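PDB 3TMA: tRNA (guanine(6)-N2)-methyltransferase, which transfers a methyl group from S-adenosyl-L-methionine to N2 of the guanosine at position 6 of tRNA(Phe). Local coordinates for residues W21-L35 and G46-R60. Sequence-based numbering, arbitrary orientation.
Sequences WLEATTHPGLEDLLL and GAEVDARKGRVRIPR
Glu23 holds CG anti to its backbone N (chi1 -178°) and runs on extended, which lays it beside the stem of Arg57, its facing partner in a non-hydrogen-bonded pair. OE1 of Glu23 receives NH1 of Arg57 at 3.1 Å, in the guanidinium plane and nearly along the C-O axis, although the two flat groups are turned 65° apart. An arginine suits this place because its planar group can serve several acids: NE and NH2 converge on OE1 of Glu48, and NH1 and NH2 take the two carboxylate oxygens of Asp50. Arg55 adds NE to Asp50 OD2 (2.8 Å); Arg159 forms a salt bridge with OE2 of Glu23 and Arg82 with OE1 of Glu48.

Farther along this face, the compact, aliphatic ring of Pro59 lays CB over one face of the Trp21 six-membered ring, a CH-pi contact 4.1 Å from the centroid. On the other face Val56 meets the helix, its CG2 3.9 Å from Leu34 CD2 and its CG1 3.9 Å from Leu35 CD1, branched apolar chains joining sheet to helix.

At the start of the helix, just past the type II turn His27-Leu30, Glu31, bent at chi2 (84°), lets OE2 accept Gly54 N (2.7 Å, anti lone pair) and Gly29 N, tying two loops together; OE1 reaches Arg52 N through a water. Gly54, with positive phi and no side chain, suits the close backbone approach, and its O accepts Thr26 N.

Strand 21-25, helix 31-41 and the antiparallel hairpin 48-50/55-59 form an alpha+beta layering, consistent with the ferredoxin-like NFLD domain.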
loop_
_atom_site.group_PDB
_atom_site.type_symbol
_atom_site.label_atom_id
_atom_site.label_comp_id
_atom_site.label_asym_id
_atom_site.label_seq_id
_atom_site.Cartn_x
_atom_site.Cartn_y
_atom_site.Cartn_z
ATOM N N TRP A 21 2.640 2.320 -20.764
ATOM C CA TRP A 21 3.033 2.691 -19.383
ATOM C C TRP A 21 2.396 1.730 -18.412
ATOM O O TRP A 21 1.205 1.439 -18.515
ATOM C CB TRP A 21 2.579 4.124 -19.053
ATOM C CG TRP A 21 3.163 5.184 -19.986
ATOM C CD1 TRP A 21 2.758 5.466 -21.283
ATOM C CD2 TRP A 21 4.295 6.043 -19.724
ATOM N NE1 TRP A 21 3.588 6.459 -21.826
ATOM C CE2 TRP A 21 4.535 6.807 -20.895
ATOM C CE3 TRP A 21 5.123 6.247 -18.606
ATOM C CZ2 TRP A 21 5.532 7.800 -20.952
ATOM C CZ3 TRP A 21 6.120 7.231 -18.669
ATOM C CH2 TRP A 21 6.327 7.980 -19.843
ATOM N N LEU A 22 3.181 1.201 -17.485
ATOM C CA LEU A 22 2.611 0.495 -16.373
ATOM C C LEU A 22 2.356 1.555 -15.310
ATOM O O LEU A 22 3.287 2.271 -14.909
ATOM C CB LEU A 22 3.594 -0.565 -15.892
ATOM C CG LEU A 22 3.277 -1.180 -14.538
ATOM C CD1 LEU A 22 1.962 -1.980 -14.564
ATOM C CD2 LEU A 22 4.457 -2.057 -14.137
ATOM N N GLU A 23 1.111 1.664 -14.837
ATOM C CA GLU A 23 0.851 2.501 -13.668
ATOM C C GLU A 23 0.539 1.675 -12.408
ATOM O O GLU A 23 -0.317 0.784 -12.430
ATOM C CB GLU A 23 -0.290 3.475 -13.969
ATOM C CG GLU A 23 -0.609 4.441 -12.780
ATOM C CD GLU A 23 -1.523 5.610 -13.220
ATOM O OE1 GLU A 23 -1.008 6.577 -13.844
ATOM O OE2 GLU A 23 -2.765 5.547 -12.967
ATOM N N ALA A 24 1.252 1.945 -11.326
ATOM C CA ALA A 24 0.997 1.288 -10.059
ATOM C C ALA A 24 0.446 2.311 -9.055
ATOM O O ALA A 24 0.910 3.459 -9.021
ATOM C CB ALA A 24 2.300 0.630 -9.509
ATOM N N THR A 25 -0.525 1.897 -8.242
ATOM C CA THR A 25 -1.075 2.790 -7.234
ATOM C C THR A 25 -0.708 2.303 -5.835
ATOM O O THR A 25 -0.529 1.102 -5.599
ATOM C CB THR A 25 -2.611 2.867 -7.303
ATOM O OG1 THR A 25 -3.138 1.566 -7.076
ATOM C CG2 THR A 25 -3.071 3.331 -8.669
ATOM N N THR A 26 -0.606 3.243 -4.900
ATOM C CA THR A 26 -0.238 2.920 -3.515
ATOM C C THR A 26 -0.984 3.953 -2.637
ATOM O O THR A 26 -1.736 4.774 -3.167
ATOM C CB THR A 26 1.316 2.998 -3.350
ATOM O OG1 THR A 26 1.710 2.536 -2.051
ATOM C CG2 THR A 26 1.870 4.456 -3.594
ATOM N N HIS A 27 -0.750 3.983 -1.327
ATOM C CA HIS A 27 -1.284 5.122 -0.527
ATOM C C HIS A 27 -0.599 6.433 -0.921
ATOM O O HIS A 27 0.609 6.494 -0.983
ATOM C CB HIS A 27 -1.097 4.870 0.978
ATOM C CG HIS A 27 -1.713 3.591 1.448
ATOM N ND1 HIS A 27 -2.973 3.527 1.997
ATOM C CD2 HIS A 27 -1.235 2.321 1.461
ATOM C CE1 HIS A 27 -3.252 2.273 2.323
ATOM N NE2 HIS A 27 -2.204 1.523 2.024
ATOM N N PRO A 28 -1.371 7.512 -1.121
ATOM C CA PRO A 28 -0.701 8.815 -1.254
ATOM C C PRO A 28 0.297 9.039 -0.127
ATOM O O PRO A 28 -0.017 8.747 1.048
ATOM C CB PRO A 28 -1.870 9.828 -1.143
ATOM C CG PRO A 28 -3.046 9.033 -1.867
ATOM C CD PRO A 28 -2.837 7.596 -1.319
ATOM N N GLY A 29 1.491 9.525 -0.486
ATOM C CA GLY A 29 2.586 9.669 0.492
ATOM C C GLY A 29 3.656 8.581 0.423
ATOM O O GLY A 29 4.727 8.701 1.041
ATOM N N LEU A 30 3.353 7.487 -0.262
ATOM C CA LEU A 30 4.318 6.374 -0.386
ATOM C C LEU A 30 4.895 6.259 -1.820
ATOM O O LEU A 30 5.514 5.252 -2.147
ATOM C CB LEU A 30 3.627 5.044 -0.022
ATOM C CG LEU A 30 3.006 4.861 1.382
ATOM C CD1 LEU A 30 2.450 3.405 1.548
ATOM C CD2 LEU A 30 4.036 5.151 2.492
ATOM N N GLU A 31 4.689 7.264 -2.679
ATOM C CA GLU A 31 5.163 7.180 -4.099
ATOM C C GLU A 31 6.654 6.930 -4.215
ATOM O O GLU A 31 7.080 6.147 -5.072
ATOM C CB GLU A 31 4.847 8.476 -4.864
ATOM C CG GLU A 31 3.375 8.829 -4.881
ATOM C CD GLU A 31 2.936 9.603 -3.599
ATOM O OE1 GLU A 31 3.789 9.921 -2.735
ATOM O OE2 GLU A 31 1.732 9.870 -3.467
ATOM N N ASP A 32 7.455 7.649 -3.411
ATOM C CA ASP A 32 8.897 7.503 -3.475
ATOM C C ASP A 32 9.361 6.077 -3.179
ATOM O O ASP A 32 10.258 5.570 -3.852
ATOM C CB ASP A 32 9.643 8.509 -2.598
ATOM C CG ASP A 32 9.189 8.497 -1.137
ATOM O OD1 ASP A 32 8.228 7.754 -0.748
ATOM O OD2 ASP A 32 9.793 9.275 -0.373
ATOM N N LEU A 33 8.753 5.385 -2.262
ATOM C CA LEU A 33 9.055 3.978 -1.944
ATOM C C LEU A 33 8.571 3.029 -3.069
ATOM O O LEU A 33 9.235 2.062 -3.394
ATOM C CB LEU A 33 8.402 3.572 -0.612
ATOM C CG LEU A 33 8.867 4.243 0.688
ATOM C CD1 LEU A 33 8.783 5.781 0.557
ATOM C CD2 LEU A 33 7.974 3.783 1.828
ATOM N N LEU A 34 7.412 3.299 -3.551
ATOM C CA LEU A 34 6.931 2.491 -4.666
ATOM C C LEU A 34 7.848 2.656 -5.866
ATOM O O LEU A 34 8.150 1.683 -6.583
ATOM C CB LEU A 34 5.506 2.934 -5.035
ATOM C CG LEU A 34 4.959 2.200 -6.267
ATOM C CD1 LEU A 34 4.913 0.689 -6.046
ATOM C CD2 LEU A 34 3.568 2.733 -6.602
ATOM N N LEU A 35 8.317 3.879 -6.082
ATOM C CA LEU A 35 9.245 4.141 -7.179
ATOM C C LEU A 35 10.554 3.345 -7.017
ATOM O O LEU A 35 11.045 2.764 -7.986
ATOM C CB LEU A 35 9.542 5.642 -7.293
ATOM C CG LEU A 35 10.634 6.048 -8.264
ATOM C CD1 LEU A 35 10.216 5.667 -9.679
ATOM C CD2 LEU A 35 10.958 7.560 -8.143
ATOM N N GLY A 46 12.873 7.475 -17.369
ATOM C CA GLY A 46 11.538 7.919 -17.760
ATOM C C GLY A 46 10.425 7.609 -16.756
ATOM O O GLY A 46 9.258 7.823 -17.057
ATOM N N ALA A 47 10.759 7.156 -15.545
ATOM C CA ALA A 47 9.708 6.972 -14.525
ATOM C C ALA A 47 9.016 8.296 -14.188
ATOM O O ALA A 47 9.667 9.368 -14.193
ATOM C CB ALA A 47 10.268 6.314 -13.274
ATOM N N GLU A 48 7.704 8.236 -13.912
ATOM C CA GLU A 48 6.937 9.425 -13.535
ATOM C C GLU A 48 6.202 9.186 -12.211
ATOM O O GLU A 48 5.687 8.086 -11.981
ATOM C CB GLU A 48 5.922 9.768 -14.617
ATOM C CG GLU A 48 6.563 10.137 -15.993
ATOM C CD GLU A 48 5.505 10.547 -17.038
ATOM O OE1 GLU A 48 4.317 10.175 -16.886
ATOM O OE2 GLU A 48 5.873 11.225 -18.019
ATOM N N VAL A 49 6.195 10.204 -11.346
ATOM C CA VAL A 49 5.571 10.142 -9.996
ATOM C C VAL A 49 4.520 11.245 -9.929
ATOM O O VAL A 49 4.766 12.383 -10.342
ATOM C CB VAL A 49 6.641 10.395 -8.883
ATOM C CG1 VAL A 49 5.987 10.617 -7.507
ATOM C CG2 VAL A 49 7.626 9.213 -8.822
ATOM N N ASP A 50 3.318 10.915 -9.486
ATOM C CA ASP A 50 2.323 11.967 -9.239
ATOM C C ASP A 50 2.274 12.254 -7.738
ATOM O O ASP A 50 1.690 11.488 -6.965
ATOM C CB ASP A 50 0.924 11.527 -9.755
ATOM C CG ASP A 50 0.864 11.376 -11.281
ATOM O OD1 ASP A 50 1.737 11.948 -12.005
ATOM O OD2 ASP A 50 -0.084 10.708 -11.768
ATOM N N ALA A 51 2.969 13.316 -7.330
ATOM C CA ALA A 51 3.177 13.686 -5.908
ATOM C C ALA A 51 1.829 13.794 -5.220
ATOM O O ALA A 51 0.905 14.408 -5.773
ATOM C CB ALA A 51 3.915 15.074 -5.805
ATOM N N ARG A 52 1.689 13.110 -4.085
ATOM C CA ARG A 52 0.489 13.219 -3.249
ATOM C C ARG A 52 -0.741 12.520 -3.830
ATOM O O ARG A 52 -1.852 12.633 -3.266
ATOM C CB ARG A 52 0.177 14.705 -2.956
ATOM C CG ARG A 52 1.251 15.360 -2.041
ATOM C CD ARG A 52 0.969 16.868 -1.757
ATOM N NE ARG A 52 0.938 17.632 -2.997
ATOM C CZ ARG A 52 2.022 18.125 -3.591
ATOM N NH1 ARG A 52 3.220 17.949 -3.043
ATOM N NH2 ARG A 52 1.907 18.779 -4.740
ATOM N N LYS A 53 -0.562 11.821 -4.955
ATOM C CA LYS A 53 -1.662 11.097 -5.613
ATOM C C LYS A 53 -1.538 9.567 -5.485
ATOM O O LYS A 53 -2.457 8.836 -5.813
ATOM C CB LYS A 53 -1.721 11.478 -7.109
ATOM C CG LYS A 53 -2.141 12.965 -7.383
ATOM C CD LYS A 53 -3.540 13.235 -6.845
ATOM C CE LYS A 53 -3.925 14.710 -6.978
ATOM N NZ LYS A 53 -5.011 14.898 -7.985
ATOM N N GLY A 54 -0.431 9.075 -4.958
ATOM C CA GLY A 54 -0.291 7.631 -4.850
ATOM C C GLY A 54 -0.099 6.909 -6.190
ATOM O O GLY A 54 -0.624 5.797 -6.351
ATOM N N ARG A 55 0.553 7.536 -7.177
ATOM C CA ARG A 55 0.679 6.844 -8.491
ATOM C C ARG A 55 2.115 6.950 -8.958
ATOM O O ARG A 55 2.696 8.025 -8.869
ATOM C CB ARG A 55 -0.189 7.497 -9.593
ATOM C CG ARG A 55 -1.687 7.369 -9.376
ATOM C CD ARG A 55 -2.485 7.963 -10.534
ATOM N NE ARG A 55 -2.305 9.413 -10.726
ATOM C CZ ARG A 55 -3.272 10.307 -10.531
ATOM N NH1 ARG A 55 -4.443 9.896 -10.078
ATOM N NH2 ARG A 55 -3.070 11.601 -10.764
ATOM N N VAL A 56 2.657 5.858 -9.493
ATOM C CA VAL A 56 3.920 5.905 -10.252
ATOM C C VAL A 56 3.719 5.232 -11.603
ATOM O O VAL A 56 3.083 4.152 -11.669
ATOM C CB VAL A 56 5.015 5.153 -9.485
ATOM C CG1 VAL A 56 6.355 5.158 -10.318
ATOM C CG2 VAL A 56 5.233 5.897 -8.088
ATOM N N ARG A 57 4.330 5.789 -12.653
ATOM C CA ARG A 57 4.247 5.155 -14.007
ATOM C C ARG A 57 5.655 4.901 -14.500
ATOM O O ARG A 57 6.526 5.763 -14.317
ATOM C CB ARG A 57 3.604 6.103 -15.035
ATOM C CG ARG A 57 2.124 6.248 -14.910
ATOM C CD ARG A 57 1.558 7.207 -16.004
ATOM N NE ARG A 57 2.057 8.571 -15.865
ATOM C CZ ARG A 57 1.736 9.403 -14.859
ATOM N NH1 ARG A 57 0.864 9.041 -13.918
ATOM N NH2 ARG A 57 2.307 10.603 -14.773
ATOM N N ILE A 58 5.845 3.757 -15.161
ATOM C CA ILE A 58 7.115 3.353 -15.796
ATOM C C ILE A 58 6.751 3.069 -17.277
ATOM O O ILE A 58 5.815 2.281 -17.522
ATOM C CB ILE A 58 7.599 1.960 -15.192
ATOM C CG1 ILE A 58 7.682 2.038 -13.666
ATOM C CG2 ILE A 58 8.950 1.514 -15.748
ATOM C CD1 ILE A 58 8.586 3.095 -13.204
ATOM N N PRO A 59 7.495 3.652 -18.248
ATOM C CA PRO A 59 7.297 3.231 -19.647
ATOM C C PRO A 59 7.761 1.783 -19.847
ATOM O O PRO A 59 8.848 1.401 -19.411
ATOM C CB PRO A 59 8.165 4.189 -20.449
ATOM C CG PRO A 59 9.193 4.734 -19.482
ATOM C CD PRO A 59 8.717 4.462 -18.068
ATOM N N ARG A 60 6.936 0.975 -20.492
ATOM C CA ARG A 60 7.244 -0.446 -20.606
ATOM C C ARG A 60 6.812 -0.942 -21.992
ATOM O O ARG A 60 5.660 -0.702 -22.388
ATOM C CB ARG A 60 6.463 -1.263 -19.535
ATOM C CG ARG A 60 7.053 -1.249 -18.122
ATOM C CD ARG A 60 8.572 -1.612 -18.096
ATOM N NE ARG A 60 8.705 -2.946 -18.646
ATOM C CZ ARG A 60 9.853 -3.567 -18.936
ATOM N NH1 ARG A 60 11.026 -2.984 -18.717
ATOM N NH2 ARG A 60 9.812 -4.804 -19.450
HETATM O O HOH W 1 3.609 12.479 -2.358
#